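Long-range contacts in capsid protein (PDB 5YKZ), which forms the P-domain of a shrimp nodavirus capsid protein, which probably pairs with a second copy to build the dimeric spikes of the particle: residues 7-18 with 107-118; 58-66 with 94-102. All coordinates share one frame; numbering follows the deposited sequence.

Both contacts are antiparallel strand pairs of one all-beta domain, with centres about 13 Å apart. Contact 1 joins the first and last strands of the domain, and contact 2 pairs 58-63 with 95-101, two strands that lie between them in sequence; 95-101 is followed directly by 111-118. They meet through the core: Phe16 CE1 lies 3.6 Å from Ala61 CB, Phe16 CG lies 3.7 Å from Leu59 CD1, and Phe112 CZ reaches to 4.0 Å from Leu97 CD1. Contact 1 also touches the second subunit of the dimer, whereas no other chain of the assembly touches the segments of contact 2.

Contact 1: residues 7-18 with 107-118; sequences DVRVDKAVNFIK and KQTTGFNIIAAT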
loop_
_atom_site.group_PDB
_atom_site.type_symbol
_atom_site.label_atom_id
_atom_site.label_comp_id
_atom_site.label_asym_id
_atom_site.label_seq_id
_atom_site.Cartn_x
_atom_site.Cartn_y
_atom_site.Cartn_z
ATOM N N ASP B 7 -5.845 -9.830 -16.315
ATOM C CA ASP B 7 -5.563 -8.431 -15.905
ATOM C C ASP B 7 -6.003 -8.294 -14.418
ATOM O O ASP B 7 -6.575 -9.198 -13.855
ATOM C CB ASP B 7 -6.275 -7.428 -16.835
ATOM C CG ASP B 7 -5.739 -6.018 -16.747
ATOM O OD1 ASP B 7 -6.421 -5.136 -17.420
ATOM O OD2 ASP B 7 -4.741 -5.696 -16.132
ATOM N N VAL B 8 -5.582 -7.203 -13.824
ATOM C CA VAL B 8 -5.800 -6.908 -12.425
ATOM C C VAL B 8 -6.219 -5.487 -12.290
ATOM O O VAL B 8 -5.738 -4.639 -13.000
ATOM C CB VAL B 8 -4.509 -7.295 -11.696
ATOM C CG1 VAL B 8 -3.258 -6.715 -12.224
ATOM C CG2 VAL B 8 -4.588 -6.896 -10.283
ATOM N N ARG B 9 -7.106 -5.201 -11.361
ATOM C CA ARG B 9 -7.540 -3.862 -11.134
ATOM C C ARG B 9 -7.878 -3.644 -9.688
ATOM O O ARG B 9 -8.071 -4.604 -8.946
ATOM C CB ARG B 9 -8.770 -3.593 -12.018
ATOM C CG ARG B 9 -9.965 -4.421 -11.698
ATOM C CD ARG B 9 -11.203 -4.105 -12.610
ATOM N NE ARG B 9 -12.408 -4.195 -11.836
ATOM C CZ ARG B 9 -13.061 -3.139 -11.306
ATOM N NH1 ARG B 9 -12.644 -1.862 -11.478
ATOM N NH2 ARG B 9 -14.142 -3.383 -10.602
ATOM N N VAL B 10 -7.981 -2.401 -9.304
ATOM C CA VAL B 10 -8.580 -2.026 -7.999
ATOM C C VAL B 10 -10.053 -1.999 -8.193
ATOM O O VAL B 10 -10.533 -1.077 -8.918
ATOM C CB VAL B 10 -8.044 -0.693 -7.471
ATOM C CG1 VAL B 10 -8.753 -0.369 -6.164
ATOM C CG2 VAL B 10 -6.582 -0.892 -7.188
ATOM N N ASP B 11 -10.735 -2.935 -7.602
ATOM C CA ASP B 11 -12.170 -2.998 -7.624
ATOM C C ASP B 11 -12.863 -1.932 -6.841
ATOM O O ASP B 11 -13.901 -1.296 -7.280
ATOM C CB ASP B 11 -12.672 -4.334 -7.183
ATOM C CG ASP B 11 -14.175 -4.356 -7.224
ATOM O OD1 ASP B 11 -14.709 -4.430 -8.328
ATOM O OD2 ASP B 11 -14.834 -4.101 -6.193
ATOM N N LYS B 12 -12.360 -1.663 -5.651
ATOM C CA LYS B 12 -12.839 -0.530 -4.857
ATOM C C LYS B 12 -11.827 -0.213 -3.786
ATOM O O LYS B 12 -10.923 -1.013 -3.416
ATOM C CB LYS B 12 -14.147 -0.690 -4.238
ATOM C CG LYS B 12 -14.228 -1.961 -3.524
ATOM C CD LYS B 12 -15.718 -2.327 -3.218
ATOM C CE LYS B 12 -16.427 -1.131 -2.621
ATOM N NZ LYS B 12 -17.849 -1.420 -2.294
ATOM N N ALA B 13 -11.924 1.015 -3.325
ATOM C CA ALA B 13 -11.117 1.545 -2.214
ATOM C C ALA B 13 -12.054 1.636 -1.032
ATOM O O ALA B 13 -13.207 2.152 -1.164
ATOM C CB ALA B 13 -10.723 2.918 -2.681
ATOM N N VAL B 14 -11.658 1.162 0.132
ATOM C CA VAL B 14 -12.498 1.128 1.319
ATOM C C VAL B 14 -11.788 1.681 2.496
ATOM O O VAL B 14 -10.606 1.296 2.722
ATOM C CB VAL B 14 -12.959 -0.300 1.615
ATOM C CG1 VAL B 14 -13.893 -0.357 2.815
ATOM C CG2 VAL B 14 -13.714 -0.838 0.409
ATOM N N ASN B 15 -12.339 2.595 3.268
ATOM C CA ASN B 15 -11.720 3.031 4.490
ATOM C C ASN B 15 -11.818 1.990 5.574
ATOM O O ASN B 15 -12.811 1.273 5.687
ATOM C CB ASN B 15 -12.365 4.313 4.990
ATOM C CG ASN B 15 -12.140 5.474 4.090
ATOM O OD1 ASN B 15 -11.149 5.508 3.329
ATOM N ND2 ASN B 15 -13.018 6.477 4.194
ATOM N N PHE B 16 -10.786 1.918 6.414
ATOM C CA PHE B 16 -10.876 1.172 7.655
ATOM C C PHE B 16 -11.876 1.840 8.613
ATOM O O PHE B 16 -11.999 3.074 8.625
ATOM C CB PHE B 16 -9.518 1.033 8.336
ATOM C CG PHE B 16 -8.637 0.021 7.737
ATOM C CD1 PHE B 16 -9.007 -1.316 7.746
ATOM C CD2 PHE B 16 -7.408 0.339 7.182
ATOM C CE1 PHE B 16 -8.178 -2.287 7.274
ATOM C CE2 PHE B 16 -6.596 -0.652 6.658
ATOM C CZ PHE B 16 -6.955 -1.936 6.697
ATOM N N ILE B 17 -12.584 1.019 9.381
ATOM C CA ILE B 17 -13.385 1.468 10.530
ATOM C C ILE B 17 -12.502 2.220 11.492
ATOM O O ILE B 17 -11.250 2.176 11.491
ATOM C CB ILE B 17 -14.147 0.338 11.153
ATOM C CG1 ILE B 17 -13.214 -0.751 11.709
ATOM C CG2 ILE B 17 -15.231 -0.210 10.214
ATOM C CD1 ILE B 17 -13.910 -1.700 12.673
ATOM N N LYS B 18 -13.224 2.892 12.398
ATOM C CA LYS B 18 -12.647 3.693 13.484
ATOM C C LYS B 18 -13.130 3.119 14.740
ATOM O O LYS B 18 -14.176 3.569 15.323
ATOM C CB LYS B 18 -13.055 5.136 13.289
ATOM C CG LYS B 18 -12.593 5.721 11.977
ATOM C CD LYS B 18 -12.972 7.180 11.854
ATOM C CE LYS B 18 -12.813 7.754 10.501
ATOM N NZ LYS B 18 -11.519 7.747 10.110
ATOM N N LYS B 107 -8.361 9.457 15.246
ATOM C CA LYS B 107 -9.529 9.336 14.382
ATOM C C LYS B 107 -9.222 9.578 12.911
ATOM O O LYS B 107 -10.134 9.834 12.096
ATOM C CB LYS B 107 -10.658 10.319 14.823
ATOM C CG LYS B 107 -11.117 10.234 16.253
ATOM C CD LYS B 107 -11.591 8.832 16.483
ATOM C CE LYS B 107 -12.370 8.730 17.870
ATOM N NZ LYS B 107 -12.654 7.348 18.234
ATOM N N GLN B 108 -7.923 9.520 12.562
ATOM C CA GLN B 108 -7.491 9.712 11.177
ATOM C C GLN B 108 -8.124 8.611 10.316
ATOM O O GLN B 108 -8.568 7.584 10.784
ATOM C CB GLN B 108 -5.960 9.643 11.088
ATOM C CG GLN B 108 -5.293 10.852 11.717
ATOM C CD GLN B 108 -5.172 10.832 13.238
ATOM O OE1 GLN B 108 -5.422 9.818 13.854
ATOM N NE2 GLN B 108 -4.837 11.999 13.813
ATOM N N THR B 109 -8.119 8.841 8.999
ATOM C CA THR B 109 -8.718 7.949 8.028
ATOM C C THR B 109 -7.655 7.240 7.244
ATOM O O THR B 109 -6.810 7.878 6.574
ATOM C CB THR B 109 -9.624 8.711 7.072
ATOM O OG1 THR B 109 -10.695 9.348 7.812
ATOM C CG2 THR B 109 -10.296 7.778 6.089
ATOM N N THR B 110 -7.688 5.918 7.316
ATOM C CA THR B 110 -6.816 5.074 6.477
ATOM C C THR B 110 -7.730 4.039 5.843
ATOM O O THR B 110 -8.910 3.928 6.165
ATOM C CB THR B 110 -5.683 4.453 7.247
ATOM O OG1 THR B 110 -6.159 3.432 8.106
ATOM C CG2 THR B 110 -4.884 5.489 8.020
ATOM N N GLY B 111 -7.169 3.235 4.937
ATOM C CA GLY B 111 -7.958 2.281 4.212
ATOM C C GLY B 111 -7.132 1.294 3.442
ATOM O O GLY B 111 -5.927 1.095 3.704
ATOM N N PHE B 112 -7.797 0.669 2.508
ATOM C CA PHE B 112 -7.204 -0.396 1.712
ATOM C C PHE B 112 -7.800 -0.397 0.336
ATOM O O PHE B 112 -8.945 0.051 0.129
ATOM C CB PHE B 112 -7.320 -1.791 2.398
ATOM C CG PHE B 112 -8.728 -2.155 2.775
ATOM C CD1 PHE B 112 -9.240 -1.757 3.992
ATOM C CD2 PHE B 112 -9.465 -2.945 1.961
ATOM C CE1 PHE B 112 -10.514 -2.139 4.368
ATOM C CE2 PHE B 112 -10.728 -3.360 2.359
ATOM C CZ PHE B 112 -11.245 -2.935 3.562
ATOM N N ASN B 113 -7.034 -0.915 -0.619
ATOM C CA ASN B 113 -7.497 -1.256 -1.947
ATOM C C ASN B 113 -7.888 -2.644 -2.041
ATOM O O ASN B 113 -7.200 -3.491 -1.487
ATOM C CB ASN B 113 -6.412 -0.918 -2.978
ATOM C CG ASN B 113 -6.369 0.665 -3.170
ATOM O OD1 ASN B 113 -7.372 1.309 -3.319
ATOM N ND2 ASN B 113 -5.349 1.155 -2.985
ATOM N N ILE B 114 -9.014 -2.952 -2.690
ATOM C CA ILE B 114 -9.470 -4.315 -2.939
ATOM C C ILE B 114 -9.134 -4.638 -4.373
ATOM O O ILE B 114 -9.668 -4.019 -5.313
ATOM C CB ILE B 114 -10.950 -4.472 -2.693
ATOM C CG1 ILE B 114 -11.347 -3.954 -1.293
ATOM C CG2 ILE B 114 -11.347 -5.920 -2.939
ATOM C CD1 ILE B 114 -12.787 -4.214 -0.953
ATOM N N ILE B 115 -8.202 -5.530 -4.566
ATOM C CA ILE B 115 -7.576 -5.852 -5.858
ATOM C C ILE B 115 -8.125 -7.173 -6.316
ATOM O O ILE B 115 -8.260 -8.116 -5.591
ATOM C CB ILE B 115 -6.073 -5.936 -5.721
ATOM C CG1 ILE B 115 -5.554 -4.627 -5.182
ATOM C CG2 ILE B 115 -5.454 -6.237 -7.073
ATOM C CD1 ILE B 115 -4.204 -4.629 -4.680
ATOM N N ALA B 116 -8.557 -7.153 -7.603
ATOM C CA ALA B 116 -9.297 -8.233 -8.232
ATOM C C ALA B 116 -8.705 -8.596 -9.587
ATOM O O ALA B 116 -8.276 -7.707 -10.330
ATOM C CB ALA B 116 -10.764 -7.774 -8.424
ATOM N N ALA B 117 -8.839 -9.854 -9.913
ATOM C CA ALA B 117 -8.637 -10.230 -11.280
ATOM C C ALA B 117 -9.768 -9.764 -12.168
ATOM O O ALA B 117 -10.909 -9.727 -11.759
ATOM C CB ALA B 117 -8.591 -11.726 -11.355
ATOM N N THR B 118 -9.424 -9.456 -13.402
ATOM C CA THR B 118 -10.362 -9.070 -14.461
ATOM C C THR B 118 -9.778 -9.497 -15.811
ATOM O O THR B 118 -8.707 -10.059 -15.903
ATOM C CB THR B 118 -10.531 -7.547 -14.393
ATOM O OG1 THR B 118 -11.614 -7.086 -15.248
ATOM C CG2 THR B 118 -9.285 -6.742 -14.747
HETATM O O HOH W 1 -10.100 5.123 9.118
HETATM O O HOH W 2 -14.491 6.130 16.437
#
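A classic beta bulge interrupts the antiparallel ladder that joins the N- and C-terminal strands of this P-domain: Asp11 and Lys12 both face Ile114. Asp11 N donates to Ile114 O at 2.7 Å, a bond bent to 138° at the hydrogen, while Ile114 N returns a straighter bond to Lys12 O. Beyond the bulge Phe112 and Val14 form a hydrogen-bonded pair. CG of Phe112 sits between its backbone N and carbonyl carbon (chi1 54°), which lays the ring beside Val14; Val14 CB stands over the ring face, 4.0 Å from its centroid, in a CH-pi contact. Phe16 meets the same ring obliquely, its CE1 3.5 Å from Phe112 CD1 with the planes at 50°, and Thr110 OG1, itself bonded to Tyr57, lies at the edge of the Phe16 ring. On the far side of the bulge Val8 CG2 presses on Ile115 CG2 at 3.4 Å, tighter than ordinary carbon contact. Arg9 runs its CG and CD across Thr118 and ends in a salt bridge from NH2 to Asp11 OD1, with its guanidinium lying over Asp11 CA. Beyond the end of strand 7-15, Lys18 bends at its last torsion, brings NZ to Thr109 OG1 at 2.9 Å and to Lys107 O at 3.2 Å, and makes a weak bond to Gln108 O. One water accepts from Lys18 NZ and Thr110 N and donates to Phe16 O. Lys86 of the second subunit forms a salt bridge with Asp7 and bonds Val8 O, while Phe84 and Leu40 of that subunit pack on Val10 and Ile115. Strand 111-118 is flanked on its other side by 38-48, bonded through Gly111, Asn113 and Ile115, and strand 7-15 is outermost within the chain.

Contact 2: residues 58-66 with 94-102; sequences ILSATPVEG and TFDLSVVLT
Strands 58-63 and 95-101 form a regular antiparallel ladder in the continuous antiparallel beta-sheet of the P-domain, with their directions 153° apart. Ser60 with Val100 and Thr62 with Ser98 are hydrogen-bonded pairs, each tied by two backbone bonds; Thr102 N to Ile58 O and Val64 N to Asp96 O extend the ladder at its ends. Leu59, Ala61, Val99 and Leu101 line the buried face. There Leu59 CD1 rests 3.7 Å from Val99 CG1, and Val99 turns its other branch, CG2, to Ala61 CB at 4.2 Å. Leu101 points CD1 back over the neighbouring strand, 3.5 Å from Ile58 O. Gln28 of strand 26-30 packs on Val99.

The other face carries Ser60, Thr62, Ser98 and Val100. With chi1 at 59°, Val100 wedges CG1 in next to both backbone neighbours of its CA, and there it meets Ser60 CB at 3.9 Å. Strands 66-73 and 26-30 continue the sheet, the first beside 58-63 and the second beside 95-101. Where the chain turns away after Pro63, Leu97 CD2 packs 3.7 Å from Pro63 CA. Both methyls of Val64 lie against Asp96 CB, whose carboxylate OD1 is bonded to Thr29. Asp96 O takes a second bond beside that of Val64 N, from a water at 2.8 Å that also accepts from Glu65 N.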
loop_
_atom_site.group_PDB
_atom_site.type_symbol
_atom_site.label_atom_id
_atom_site.label_comp_id
_atom_site.label_asym_id
_atom_site.label_seq_id
_atom_site.Cartn_x
_atom_site.Cartn_y
_atom_site.Cartn_z
ATOM N N ILE B 58 -2.004 3.492 15.333
ATOM C CA ILE B 58 -1.562 2.149 15.093
ATOM C C ILE B 58 -2.747 1.276 14.838
ATOM O O ILE B 58 -3.561 1.038 15.765
ATOM C CB ILE B 58 -0.769 1.581 16.308
ATOM C CG1 ILE B 58 0.411 2.504 16.718
ATOM C CG2 ILE B 58 -0.221 0.208 15.944
ATOM C CD1 ILE B 58 1.227 2.040 17.914
ATOM N N LEU B 59 -2.862 0.800 13.617
ATOM C CA LEU B 59 -3.953 -0.066 13.200
ATOM C C LEU B 59 -3.395 -1.394 12.809
ATOM O O LEU B 59 -2.348 -1.439 12.061
ATOM C CB LEU B 59 -4.718 0.587 12.053
ATOM C CG LEU B 59 -5.869 -0.247 11.461
ATOM C CD1 LEU B 59 -6.975 0.613 10.966
ATOM C CD2 LEU B 59 -5.352 -1.101 10.283
ATOM N N SER B 60 -4.063 -2.455 13.131
ATOM C CA SER B 60 -3.769 -3.773 12.584
ATOM C C SER B 60 -5.097 -4.377 12.094
ATOM O O SER B 60 -6.097 -4.253 12.801
ATOM C CB SER B 60 -3.190 -4.647 13.666
ATOM O OG SER B 60 -2.705 -5.864 13.173
ATOM N N ALA B 61 -5.058 -5.034 10.954
ATOM C CA ALA B 61 -6.248 -5.694 10.387
ATOM C C ALA B 61 -5.859 -7.040 9.954
ATOM O O ALA B 61 -4.895 -7.239 9.188
ATOM C CB ALA B 61 -6.814 -4.898 9.300
ATOM N N THR B 62 -6.728 -8.026 10.243
ATOM C CA THR B 62 -6.486 -9.372 9.811
ATOM C C THR B 62 -7.842 -9.936 9.380
ATOM O O THR B 62 -8.818 -9.725 10.150
ATOM C CB THR B 62 -5.956 -10.249 10.941
ATOM O OG1 THR B 62 -6.992 -10.355 11.937
ATOM C CG2 THR B 62 -4.599 -9.800 11.403
ATOM N N PRO B 63 -7.947 -10.697 8.297
ATOM C CA PRO B 63 -9.222 -11.315 8.008
ATOM C C PRO B 63 -9.620 -12.285 9.110
ATOM O O PRO B 63 -8.780 -12.985 9.648
ATOM C CB PRO B 63 -8.938 -12.019 6.695
ATOM C CG PRO B 63 -7.483 -12.357 6.735
ATOM C CD PRO B 63 -6.844 -11.186 7.441
ATOM N N VAL B 64 -10.942 -12.460 9.331
ATOM C CA VAL B 64 -11.371 -13.493 10.252
ATOM C C VAL B 64 -11.040 -14.836 9.699
ATOM O O VAL B 64 -10.769 -15.775 10.489
ATOM C CB VAL B 64 -12.842 -13.324 10.656
ATOM C CG1 VAL B 64 -13.128 -11.984 11.308
ATOM C CG2 VAL B 64 -13.777 -13.649 9.596
ATOM N N GLU B 65 -11.058 -15.005 8.383
ATOM C CA GLU B 65 -10.730 -16.230 7.695
ATOM C C GLU B 65 -9.976 -15.866 6.421
ATOM O O GLU B 65 -10.571 -15.463 5.438
ATOM C CB GLU B 65 -12.011 -17.000 7.361
ATOM C CG GLU B 65 -11.759 -18.251 6.549
ATOM C CD GLU B 65 -10.955 -19.206 7.219
ATOM O OE1 GLU B 65 -11.235 -19.607 8.394
ATOM O OE2 GLU B 65 -9.963 -19.698 6.611
ATOM N N GLY B 66 -8.683 -15.945 6.448
ATOM C CA GLY B 66 -7.800 -15.577 5.318
ATOM C C GLY B 66 -6.384 -15.397 5.729
ATOM O O GLY B 66 -6.037 -15.773 6.854
ATOM N N THR B 94 -19.383 -11.024 0.726
ATOM C CA THR B 94 -18.872 -10.325 1.884
ATOM C C THR B 94 -17.741 -11.038 2.494
ATOM O O THR B 94 -17.559 -12.236 2.390
ATOM C CB THR B 94 -19.952 -10.057 2.990
ATOM O OG1 THR B 94 -20.023 -11.149 3.930
ATOM C CG2 THR B 94 -21.276 -9.663 2.349
ATOM N N PHE B 95 -16.911 -10.277 3.270
ATOM C CA PHE B 95 -15.958 -10.843 4.177
ATOM C C PHE B 95 -15.768 -9.951 5.358
ATOM O O PHE B 95 -16.037 -8.747 5.298
ATOM C CB PHE B 95 -14.584 -11.145 3.521
ATOM C CG PHE B 95 -13.877 -9.886 3.011
ATOM C CD1 PHE B 95 -13.108 -9.122 3.875
ATOM C CD2 PHE B 95 -13.848 -9.544 1.658
ATOM C CE1 PHE B 95 -12.425 -8.022 3.434
ATOM C CE2 PHE B 95 -13.151 -8.422 1.196
ATOM C CZ PHE B 95 -12.447 -7.654 2.099
ATOM N N ASP B 96 -15.322 -10.504 6.446
ATOM C CA ASP B 96 -15.049 -9.782 7.656
ATOM C C ASP B 96 -13.592 -9.654 7.988
ATOM O O ASP B 96 -12.810 -10.596 7.817
ATOM C CB ASP B 96 -15.725 -10.464 8.880
ATOM C CG ASP B 96 -17.207 -10.393 8.917
ATOM O OD1 ASP B 96 -17.794 -9.646 8.206
ATOM O OD2 ASP B 96 -17.780 -11.107 9.776
ATOM N N LEU B 97 -13.176 -8.489 8.450
ATOM C CA LEU B 97 -11.868 -8.216 9.013
ATOM C C LEU B 97 -11.980 -7.992 10.501
ATOM O O LEU B 97 -12.987 -7.423 10.952
ATOM C CB LEU B 97 -11.232 -6.988 8.377
ATOM C CG LEU B 97 -11.076 -6.987 6.881
ATOM C CD1 LEU B 97 -10.468 -5.649 6.440
ATOM C CD2 LEU B 97 -10.233 -8.114 6.387
ATOM N N SER B 98 -10.974 -8.309 11.215
ATOM C CA SER B 98 -10.801 -7.901 12.614
ATOM C C SER B 98 -9.877 -6.684 12.639
ATOM O O SER B 98 -8.720 -6.840 12.101
ATOM C CB SER B 98 -10.202 -9.007 13.384
ATOM O OG SER B 98 -9.891 -8.653 14.717
ATOM N N VAL B 99 -10.257 -5.558 13.135
ATOM C CA VAL B 99 -9.475 -4.308 13.056
ATOM C C VAL B 99 -9.310 -3.771 14.433
ATOM O O VAL B 99 -10.273 -3.694 15.219
ATOM C CB VAL B 99 -10.228 -3.291 12.207
ATOM C CG1 VAL B 99 -9.376 -2.020 12.134
ATOM C CG2 VAL B 99 -10.521 -3.776 10.801
ATOM N N VAL B 100 -8.098 -3.432 14.806
ATOM C CA VAL B 100 -7.804 -2.936 16.123
ATOM C C VAL B 100 -6.941 -1.706 16.055
ATOM O O VAL B 100 -5.963 -1.647 15.255
ATOM C CB VAL B 100 -7.160 -4.002 17.018
ATOM C CG1 VAL B 100 -5.921 -4.511 16.465
ATOM C CG2 VAL B 100 -7.018 -3.520 18.487
ATOM N N LEU B 101 -7.319 -0.688 16.804
ATOM C CA LEU B 101 -6.616 0.596 16.887
ATOM C C LEU B 101 -6.048 0.703 18.296
ATOM O O LEU B 101 -6.820 0.606 19.272
ATOM C CB LEU B 101 -7.559 1.695 16.654
ATOM C CG LEU B 101 -7.194 3.061 16.246
ATOM C CD1 LEU B 101 -6.245 3.124 15.062
ATOM C CD2 LEU B 101 -8.422 3.940 15.946
ATOM N N THR B 102 -4.772 0.917 18.445
ATOM C CA THR B 102 -4.148 0.893 19.796
ATOM C C THR B 102 -4.613 2.068 20.608
ATOM O O THR B 102 -4.843 1.865 21.867
ATOM C CB THR B 102 -2.644 0.853 19.647
ATOM O OG1 THR B 102 -2.284 -0.309 18.890
ATOM C CG2 THR B 102 -1.874 0.851 20.970
HETATM O O HOH W 3 -12.400 -13.103 6.582
#